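Local coordinates for possible thiamine biosynthesis enzyme (Candida albicans, PDB 2X7Q), which is of unknown function but adopts the generic periplasmic binding protein fold and may bind a small molecule connected with thiamine biosynthesis, at residues Glu24-Pro29 against Lys260-Asn265; Ser97-Ala102 against Trp200-Val205. The protein carries 1 engineered substitution. One frame throughout, in Å; residues are numbered along the deposited sequence.

Contact 1 of 2, residues Glu24-Pro29 against Lys260-Asn265; sequences EHFSTP and KTVEFN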
ATOM      1  N   GLU A  24      -6.064   6.843   3.929  1.00 14.14           N
ATOM      2  CA  GLU A  24      -6.610   5.724   4.689  1.00 12.67           C
ATOM      3  C   GLU A  24      -6.138   5.788   6.138  1.00 11.35           C
ATOM      4  O   GLU A  24      -5.440   6.723   6.531  1.00 11.23           O
ATOM      5  CB  GLU A  24      -6.201   4.388   4.060  1.00 13.14           C
ATOM      6  CG  GLU A  24      -6.873   4.094   2.732  0.81 14.27           C
ATOM      7  CD  GLU A  24      -6.499   2.739   2.175  0.48 14.33           C
ATOM      8  OE1 GLU A  24      -5.373   2.278   2.437  0.77 13.79           O
ATOM      9  OE2 GLU A  24      -7.323   2.137   1.458  0.59 14.69           O
ATOM     10  N   HIS A  25      -6.515   4.791   6.930  1.00 11.51           N
ATOM     11  CA  HIS A  25      -6.100   4.733   8.326  1.00 10.50           C
ATOM     12  C   HIS A  25      -4.580   4.690   8.462  1.00 10.66           C
ATOM     13  O   HIS A  25      -4.026   5.177   9.445  1.00 10.23           O
ATOM     14  CB  HIS A  25      -6.729   3.525   9.028  1.00 11.37           C
ATOM     15  CG  HIS A  25      -6.780   2.294   8.178  1.00 11.66           C
ATOM     16  ND1 HIS A  25      -7.903   1.485   8.107  1.00 12.35           N
ATOM     17  CD2 HIS A  25      -5.867   1.733   7.359  1.00 11.28           C
ATOM     18  CE1 HIS A  25      -7.664   0.484   7.287  1.00 11.45           C
ATOM     19  NE2 HIS A  25      -6.435   0.606   6.815  1.00 12.01           N
ATOM     20  N   PHE A  26      -3.908   4.111   7.472  1.00  9.94           N
ATOM     21  CA  PHE A  26      -2.453   3.979   7.515  1.00 10.15           C
ATOM     22  C   PHE A  26      -1.738   5.326   7.455  1.00  9.96           C
ATOM     23  O   PHE A  26      -0.599   5.450   7.900  1.00 10.36           O
ATOM     24  CB  PHE A  26      -1.953   3.081   6.381  1.00  9.86           C
ATOM     25  CG  PHE A  26      -2.327   1.638   6.541  1.00 10.01           C
ATOM     26  CD1 PHE A  26      -3.284   1.060   5.723  1.00 10.59           C
ATOM     27  CD2 PHE A  26      -1.723   0.860   7.513  1.00 10.35           C
ATOM     28  CE1 PHE A  26      -3.629  -0.269   5.872  1.00 11.94           C
ATOM     29  CE2 PHE A  26      -2.065  -0.470   7.669  1.00 10.77           C
ATOM     30  CZ  PHE A  26      -3.021  -1.035   6.846  1.00 11.33           C
ATOM     31  N   SER A  27      -2.407   6.333   6.902  1.00  9.63           N
ATOM     32  CA  SER A  27      -1.798   7.646   6.723  1.00 10.02           C
ATOM     33  C   SER A  27      -1.851   8.473   8.005  1.00 10.73           C
ATOM     34  O   SER A  27      -1.401   9.619   8.030  1.00 10.53           O
ATOM     35  CB  SER A  27      -2.488   8.405   5.590  1.00 12.01           C
ATOM     36  OG  SER A  27      -3.808   8.762   5.947  1.00 13.17           O
ATOM     37  N   THR A  28      -2.397   7.887   9.065  1.00 10.10           N
ATOM     38  CA  THR A  28      -2.552   8.585  10.338  1.00 11.20           C
ATOM     39  C   THR A  28      -1.261   9.242  10.842  1.00 11.64           C
ATOM     40  O   THR A  28      -1.260  10.430  11.157  1.00 11.24           O
ATOM     41  CB  THR A  28      -3.138   7.657  11.427  1.00 11.03           C
ATOM     42  OG1 THR A  28      -4.499   7.344  11.109  1.00 12.61           O
ATOM     43  CG2 THR A  28      -3.092   8.331  12.782  1.00 13.81           C
ATOM     44  N   PRO A  29      -0.162   8.473  10.921  1.00  9.92           N
ATOM     45  CA  PRO A  29       1.105   9.035  11.403  1.00 10.01           C
ATOM     46  C   PRO A  29       1.542  10.259  10.601  1.00 11.12           C
ATOM     47  O   PRO A  29       2.108  11.192  11.170  1.00 11.87           O
ATOM     48  CB  PRO A  29       2.096   7.887  11.195  1.00  9.92           C
ATOM     49  CG  PRO A  29       1.263   6.659  11.261  1.00 10.95           C
ATOM     50  CD  PRO A  29      -0.044   7.034  10.624  1.00  9.63           C
ATOM     51  N   LYS A 260      -5.049  -2.306  16.731  1.00 11.21           N
ATOM     52  CA  LYS A 260      -4.502  -3.449  17.455  1.00 12.64           C
ATOM     53  C   LYS A 260      -3.914  -4.500  16.515  1.00 14.10           C
ATOM     54  O   LYS A 260      -3.536  -5.589  16.948  1.00 15.68           O
ATOM     55  CB  LYS A 260      -5.570  -4.082  18.352  1.00 12.89           C
ATOM     56  CG  LYS A 260      -6.041  -3.187  19.497  1.00 14.29           C
ATOM     57  CD  LYS A 260      -6.771  -3.986  20.575  1.00 17.19           C
ATOM     58  CE  LYS A 260      -8.123  -4.498  20.096  1.00 17.42           C
ATOM     59  NZ  LYS A 260      -9.129  -3.407  19.966  1.00 18.77           N
ATOM     60  N   THR A 261      -3.835  -4.169  15.230  1.00 12.24           N
ATOM     61  CA  THR A 261      -3.273  -5.078  14.236  1.00 14.23           C
ATOM     62  C   THR A 261      -2.105  -4.440  13.494  1.00 14.04           C
ATOM     63  O   THR A 261      -1.256  -5.138  12.938  1.00 14.95           O
ATOM     64  CB  THR A 261      -4.334  -5.512  13.201  1.00 13.79           C
ATOM     65  OG1 THR A 261      -4.728  -4.382  12.411  1.00 13.53           O
ATOM     66  CG2 THR A 261      -5.552  -6.099  13.896  1.00 14.80           C
ATOM     67  N   VAL A 262      -2.068  -3.111  13.485  1.00 12.45           N
ATOM     68  CA  VAL A 262      -1.051  -2.381  12.733  1.00 12.41           C
ATOM     69  C   VAL A 262       0.197  -2.077  13.551  1.00 12.70           C
ATOM     70  O   VAL A 262       0.113  -1.772  14.739  1.00 12.83           O
ATOM     71  CB  VAL A 262      -1.611  -1.061  12.162  1.00 13.01           C
ATOM     72  CG1 VAL A 262      -2.110  -0.161  13.277  1.00 12.17           C
ATOM     73  CG2 VAL A 262      -0.564  -0.351  11.319  1.00 10.93           C
ATOM     74  N   GLU A 263       1.356  -2.178  12.905  1.00 11.30           N
ATOM     75  CA  GLU A 263       2.617  -1.777  13.516  1.00 11.28           C
ATOM     76  C   GLU A 263       3.445  -0.956  12.535  1.00 10.62           C
ATOM     77  O   GLU A 263       4.098  -1.507  11.651  1.00  8.65           O
ATOM     78  CB  GLU A 263       3.424  -2.991  13.980  1.00 12.77           C
ATOM     79  CG  GLU A 263       4.752  -2.618  14.630  1.00 13.47           C
ATOM     80  CD  GLU A 263       5.650  -3.812  14.878  1.00 15.89           C
ATOM     81  OE1 GLU A 263       5.484  -4.838  14.186  1.00 17.41           O
ATOM     82  OE2 GLU A 263       6.532  -3.722  15.756  1.00 20.75           O
ATOM     83  N   PHE A 264       3.414   0.362  12.694  1.00  9.47           N
ATOM     84  CA  PHE A 264       4.233   1.239  11.869  1.00  9.52           C
ATOM     85  C   PHE A 264       5.706   1.048  12.213  1.00  9.64           C
ATOM     86  O   PHE A 264       6.046   0.660  13.331  1.00 10.35           O
ATOM     87  CB  PHE A 264       3.819   2.698  12.066  1.00  8.78           C
ATOM     88  CG  PHE A 264       2.426   3.001  11.588  1.00  8.72           C
ATOM     89  CD1 PHE A 264       1.359   3.017  12.474  1.00  9.85           C
ATOM     90  CD2 PHE A 264       2.184   3.270  10.250  1.00  9.06           C
ATOM     91  CE1 PHE A 264       0.076   3.295  12.033  1.00  9.88           C
ATOM     92  CE2 PHE A 264       0.904   3.550   9.803  1.00  9.50           C
ATOM     93  CZ  PHE A 264      -0.151   3.562  10.696  1.00 10.57           C
ATOM     94  N   ASN A 265       6.578   1.311  11.245  1.00  8.88           N
ATOM     95  CA  ASN A 265       8.013   1.160  11.456  1.00  9.68           C
ATOM     96  C   ASN A 265       8.577   2.280  12.322  1.00 10.14           C
ATOM     97  O   ASN A 265       8.962   3.331  11.816  1.00 10.63           O
ATOM     98  CB  ASN A 265       8.750   1.107  10.115  1.00  9.79           C
ATOM     99  CG  ASN A 265      10.234   0.834  10.273  1.00  9.86           C
ATOM    100  OD1 ASN A 265      10.699   0.461  11.350  1.00 10.39           O
ATOM    101  ND2 ASN A 265      10.987   1.021   9.196  1.00 10.37           N
TER

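Contact 2 of 2, residues Ser97-Ala102 against Trp200-Val205; sequences SPLLWA and WSSWVV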
ATOM      1  N   SER A  97       3.776  -4.399   9.753  1.00 10.25           N
ATOM      2  CA  SER A  97       2.771  -5.457   9.784  1.00 11.00           C
ATOM      3  C   SER A  97       2.199  -5.728   8.391  1.00 10.84           C
ATOM      4  O   SER A  97       2.163  -4.837   7.544  1.00  9.56           O
ATOM      5  CB  SER A  97       1.651  -5.099  10.763  1.00 12.14           C
ATOM      6  OG  SER A  97       1.143  -3.803  10.503  1.00 10.66           O
ATOM      7  N   PRO A  98       1.752  -6.969   8.150  1.00 13.01           N
ATOM      8  CA  PRO A  98       1.205  -7.369   6.848  1.00 11.87           C
ATOM      9  C   PRO A  98      -0.197  -6.821   6.616  1.00 12.38           C
ATOM     10  O   PRO A  98      -0.917  -6.582   7.585  1.00 12.56           O
ATOM     11  CB  PRO A  98       1.149  -8.893   6.953  1.00 12.73           C
ATOM     12  CG  PRO A  98       0.979  -9.160   8.401  1.00 13.37           C
ATOM     13  CD  PRO A  98       1.779  -8.090   9.106  1.00 12.79           C
ATOM     14  N   LEU A  99      -0.572  -6.630   5.353  1.00 12.05           N
ATOM     15  CA  LEU A  99      -1.899  -6.129   5.007  1.00 11.23           C
ATOM     16  C   LEU A  99      -2.922  -7.266   4.964  1.00 10.65           C
ATOM     17  O   LEU A  99      -2.654  -8.327   4.402  1.00 11.02           O
ATOM     18  CB  LEU A  99      -1.865  -5.409   3.656  1.00 13.04           C
ATOM     19  CG  LEU A  99      -3.025  -4.457   3.353  1.00 13.06           C
ATOM     20  CD1 LEU A  99      -2.895  -3.198   4.186  1.00 12.33           C
ATOM     21  CD2 LEU A  99      -3.081  -4.111   1.871  1.00 13.90           C
ATOM     22  N   LEU A 100      -4.091  -7.041   5.558  1.00 11.20           N
ATOM     23  CA  LEU A 100      -5.149  -8.048   5.569  1.00 11.49           C
ATOM     24  C   LEU A 100      -6.170  -7.802   4.462  1.00 10.48           C
ATOM     25  O   LEU A 100      -6.984  -6.880   4.547  1.00  9.91           O
ATOM     26  CB  LEU A 100      -5.845  -8.088   6.930  1.00 12.33           C
ATOM     27  CG  LEU A 100      -6.990  -9.093   7.082  1.00 11.85           C
ATOM     28  CD1 LEU A 100      -6.517 -10.502   6.759  1.00 11.75           C
ATOM     29  CD2 LEU A 100      -7.581  -9.033   8.483  1.00 13.78           C
ATOM     30  N   TRP A 101      -6.119  -8.635   3.426  1.00  9.42           N
ATOM     31  CA  TRP A 101      -7.043  -8.524   2.302  1.00  9.74           C
ATOM     32  C   TRP A 101      -8.300  -9.355   2.532  1.00  9.95           C
ATOM     33  O   TRP A 101      -8.225 -10.506   2.956  1.00 10.71           O
ATOM     34  CB  TRP A 101      -6.363  -8.955   1.002  1.00  9.43           C
ATOM     35  CG  TRP A 101      -5.378  -7.952   0.483  1.00 10.18           C
ATOM     36  CD1 TRP A 101      -4.049  -7.873   0.786  1.00  9.98           C
ATOM     37  CD2 TRP A 101      -5.643  -6.885  -0.434  1.00  9.62           C
ATOM     38  NE1 TRP A 101      -3.472  -6.822   0.113  1.00 10.16           N
ATOM     39  CE2 TRP A 101      -4.434  -6.197  -0.644  1.00 10.09           C
ATOM     40  CE3 TRP A 101      -6.792  -6.442  -1.100  1.00  9.91           C
ATOM     41  CZ2 TRP A 101      -4.334  -5.095  -1.488  1.00  9.95           C
ATOM     42  CZ3 TRP A 101      -6.692  -5.347  -1.940  1.00 10.23           C
ATOM     43  CH2 TRP A 101      -5.474  -4.687  -2.126  1.00 10.88           C
ATOM     44  N   ALA A 102      -9.456  -8.764   2.247  1.00  8.90           N
ATOM     45  CA  ALA A 102     -10.729  -9.453   2.415  1.00  8.92           C
ATOM     46  C   ALA A 102     -11.384  -9.716   1.060  1.00  9.16           C
ATOM     47  O   ALA A 102     -11.490  -8.815   0.221  1.00  9.40           O
ATOM     48  CB  ALA A 102     -11.655  -8.643   3.308  1.00  9.43           C
ATOM     49  N   TRP A 200       4.417 -10.164   3.186  1.00 12.85           N
ATOM     50  CA  TRP A 200       5.425  -9.122   3.344  1.00 12.75           C
ATOM     51  C   TRP A 200       4.888  -7.918   4.110  1.00 11.74           C
ATOM     52  O   TRP A 200       3.679  -7.784   4.306  1.00 11.66           O
ATOM     53  CB  TRP A 200       5.912  -8.667   1.969  1.00 12.25           C
ATOM     54  CG  TRP A 200       4.786  -8.322   1.042  1.00 11.36           C
ATOM     55  CD1 TRP A 200       4.091  -7.150   1.000  1.00 11.84           C
ATOM     56  CD2 TRP A 200       4.220  -9.164   0.025  1.00 13.15           C
ATOM     57  NE1 TRP A 200       3.128  -7.208   0.019  1.00 11.50           N
ATOM     58  CE2 TRP A 200       3.187  -8.428  -0.591  1.00 11.93           C
ATOM     59  CE3 TRP A 200       4.489 -10.459  -0.419  1.00 13.33           C
ATOM     60  CZ2 TRP A 200       2.423  -8.955  -1.634  1.00 13.55           C
ATOM     61  CZ3 TRP A 200       3.729 -10.977  -1.453  1.00 13.28           C
ATOM     62  CH2 TRP A 200       2.709 -10.226  -2.048  1.00 12.73           C
ATOM     63  N   SER A 201       5.794  -7.042   4.540  1.00 12.54           N
ATOM     64  CA  SER A 201       5.404  -5.763   5.124  1.00 10.40           C
ATOM     65  C   SER A 201       4.601  -4.988   4.085  1.00  9.72           C
ATOM     66  O   SER A 201       4.937  -5.002   2.904  1.00 10.57           O
ATOM     67  CB  SER A 201       6.634  -4.967   5.561  1.00 11.33           C
ATOM     68  OG  SER A 201       7.331  -5.638   6.597  1.00 11.70           O
ATOM     69  N   SER A 202       3.547  -4.309   4.526  1.00  9.31           N
ATOM     70  CA  SER A 202       2.549  -3.770   3.605  1.00 10.58           C
ATOM     71  C   SER A 202       2.886  -2.428   2.950  1.00  9.00           C
ATOM     72  O   SER A 202       2.509  -2.191   1.802  1.00 10.01           O
ATOM     73  CB  SER A 202       1.182  -3.693   4.289  1.00  9.96           C
ATOM     74  OG  SER A 202       1.250  -2.964   5.496  1.00  9.86           O
ATOM     75  N   TRP A 203       3.585  -1.553   3.666  1.00  8.56           N
ATOM     76  CA  TRP A 203       3.826  -0.202   3.164  1.00  9.21           C
ATOM     77  C   TRP A 203       5.301   0.194   3.147  1.00  8.90           C
ATOM     78  O   TRP A 203       6.065  -0.170   4.041  1.00  8.03           O
ATOM     79  CB  TRP A 203       3.015   0.809   3.977  1.00  9.01           C
ATOM     80  CG  TRP A 203       1.534   0.646   3.814  1.00  8.57           C
ATOM     81  CD1 TRP A 203       0.743  -0.297   4.401  1.00  9.06           C
ATOM     82  CD2 TRP A 203       0.660   1.453   3.007  1.00  9.49           C
ATOM     83  NE1 TRP A 203      -0.564  -0.129   4.012  1.00  9.88           N
ATOM     84  CE2 TRP A 203      -0.639   0.934   3.158  1.00 10.49           C
ATOM     85  CE3 TRP A 203       0.861   2.556   2.175  1.00 10.98           C
ATOM     86  CZ2 TRP A 203      -1.741   1.492   2.502  1.00 11.12           C
ATOM     87  CZ3 TRP A 203      -0.234   3.104   1.528  1.00 10.82           C
ATOM     88  CH2 TRP A 203      -1.516   2.572   1.694  1.00 11.42           C
ATOM     89  N   VAL A 204       5.686   0.947   2.121  1.00 10.20           N
ATOM     90  CA  VAL A 204       7.058   1.419   1.978  1.00  9.01           C
ATOM     91  C   VAL A 204       7.082   2.868   1.503  1.00  9.57           C
ATOM     92  O   VAL A 204       6.084   3.380   0.990  1.00  9.13           O
ATOM     93  CB  VAL A 204       7.853   0.563   0.975  1.00  9.34           C
ATOM     94  CG1 VAL A 204       7.979  -0.868   1.468  1.00  9.20           C
ATOM     95  CG2 VAL A 204       7.197   0.610  -0.397  1.00  9.22           C
ATOM     96  N   VAL A 205       8.224   3.523   1.679  1.00  9.33           N
ATOM     97  CA  VAL A 205       8.406   4.885   1.194  1.00 10.03           C
ATOM     98  C   VAL A 205       9.245   4.861  -0.080  1.00 10.21           C
ATOM     99  O   VAL A 205      10.380   4.385  -0.072  1.00  9.22           O
ATOM    100  CB  VAL A 205       9.100   5.772   2.244  1.00 10.09           C
ATOM    101  CG1 VAL A 205       9.331   7.171   1.692  1.00 10.30           C
ATOM    102  CG2 VAL A 205       8.275   5.824   3.520  1.00  9.69           C
TER

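Contact 1 of 2, residues Glu24-Pro29 against Lys260-Asn265
Pro-29 sets CG over the ring of Phe-264, and the two side chains reach toward each other tip to tip. Phe-264 CB leaves the backbone toward the 24-29 segment, with CG anti to the carbonyl carbon (chi1 -65°). From CG to CZ the whole ring lies under Pro-29 CG, which sits 3.4 Å from the ring centroid and only 10° off the normal, a CH-pi contact centred on the face. Farther out, Phe-264 CZ also meets Pro-29 CD at 3.5 Å, while Phe-264 CE2 brings the ring edge to within 3.1 Å of Phe-26 O. That carbonyl is itself hydrogen-bonded to Tyr-94 OH. The proline belongs to the first turn of helix 28-35, the first of two helices (28-35 and 38-41) joining adjacent parallel strands 17-21 and 46-50 in a beta-alpha-beta unit of this periplasmic binding protein fold; backbone hydrogen bonds pair Glu-263 with Lys-96 and Asn-265 with Tyr-94, holding 260-265 along the end of outermost strand 88-95. On the opposite face of Phe-264, Val-262 CG2 lies 3.8 Å above the plane, displaced toward the rim. Val-262 CG2 also meets the Phe-26 ring edge, 3.9 Å from Phe-26 CE2, the two side chains passing alongside, running opposite ways.

Contact 2 of 2, residues Ser97-Ala102 against Trp200-Val205
Ser-97 O takes two hydrogen bonds from Ser-202, of unequal quality. The hydroxyl Ser-202 OG approaches Ser-97 O at 2.9 Å with a C=O...OG angle of 163°, nearly in line with the carbonyl. The amide of Ser-202 adds a weak bond, with N 3.4 Å from Ser-97 O and an N-H...O angle of 145°. Ser-202 OG stands between its own backbone N and carbonyl carbon (chi1 54°), from where it reaches the carbonyl while CB is left to the apolar packing. This is the tight part of the contact: Ser-202 CB lies 3.6 Å from Leu-99 CB, and Leu-99 CD1 continues to the edge of the Trp-203 indole, 3.9 Å from Trp-203 NE1 and near the ring plane. Leu-99 and Trp-203 cross obliquely, with Leu-73 of strand 69-73 touching both. The Pro-98 side is looser. This residue is exposed, its CA-CB bond is turned away from 200-205 although CB still touches Trp-200 O, and it makes a C-H...O contact, Pro-98 CA to Trp-200 O, 3.6 Å; Pro-98 O is hydrogen-bonded to a glycerol probably from the crystallisation liquor. Segment 97-102 leads from strand 88-95 of one sheet into strand 100-106 of the other, and 200-205 returns from strand 190-197 to strand 203-208, a pair of interdomain crossovers that, as in other two-domain periplasmic binding proteins, probably serves as the hinge.

From the N terminus, strand 17-21 runs into residues 24-29, the first half of contact 1. Strand 88-95 then passes to 97-102, which opens contact 2; the loop that contact 2 closes at 200-205 contains all five strands of the second sheet. Only after helices 216-235, 237-247 and 252-259 does 260-265 complete contact 1, so the shorter loop lies wholly within the longer. The centres are about 10 Å apart and the contacts touch directly: Ser-97 OG is 2.9 Å from Glu-263 N, probably hydrogen-bonded, and Phe-26 CZ packs 3.4 Å from Leu-99 CD1. Together they tie helix 28-35 and the late loop to the crossovers between the two sheets.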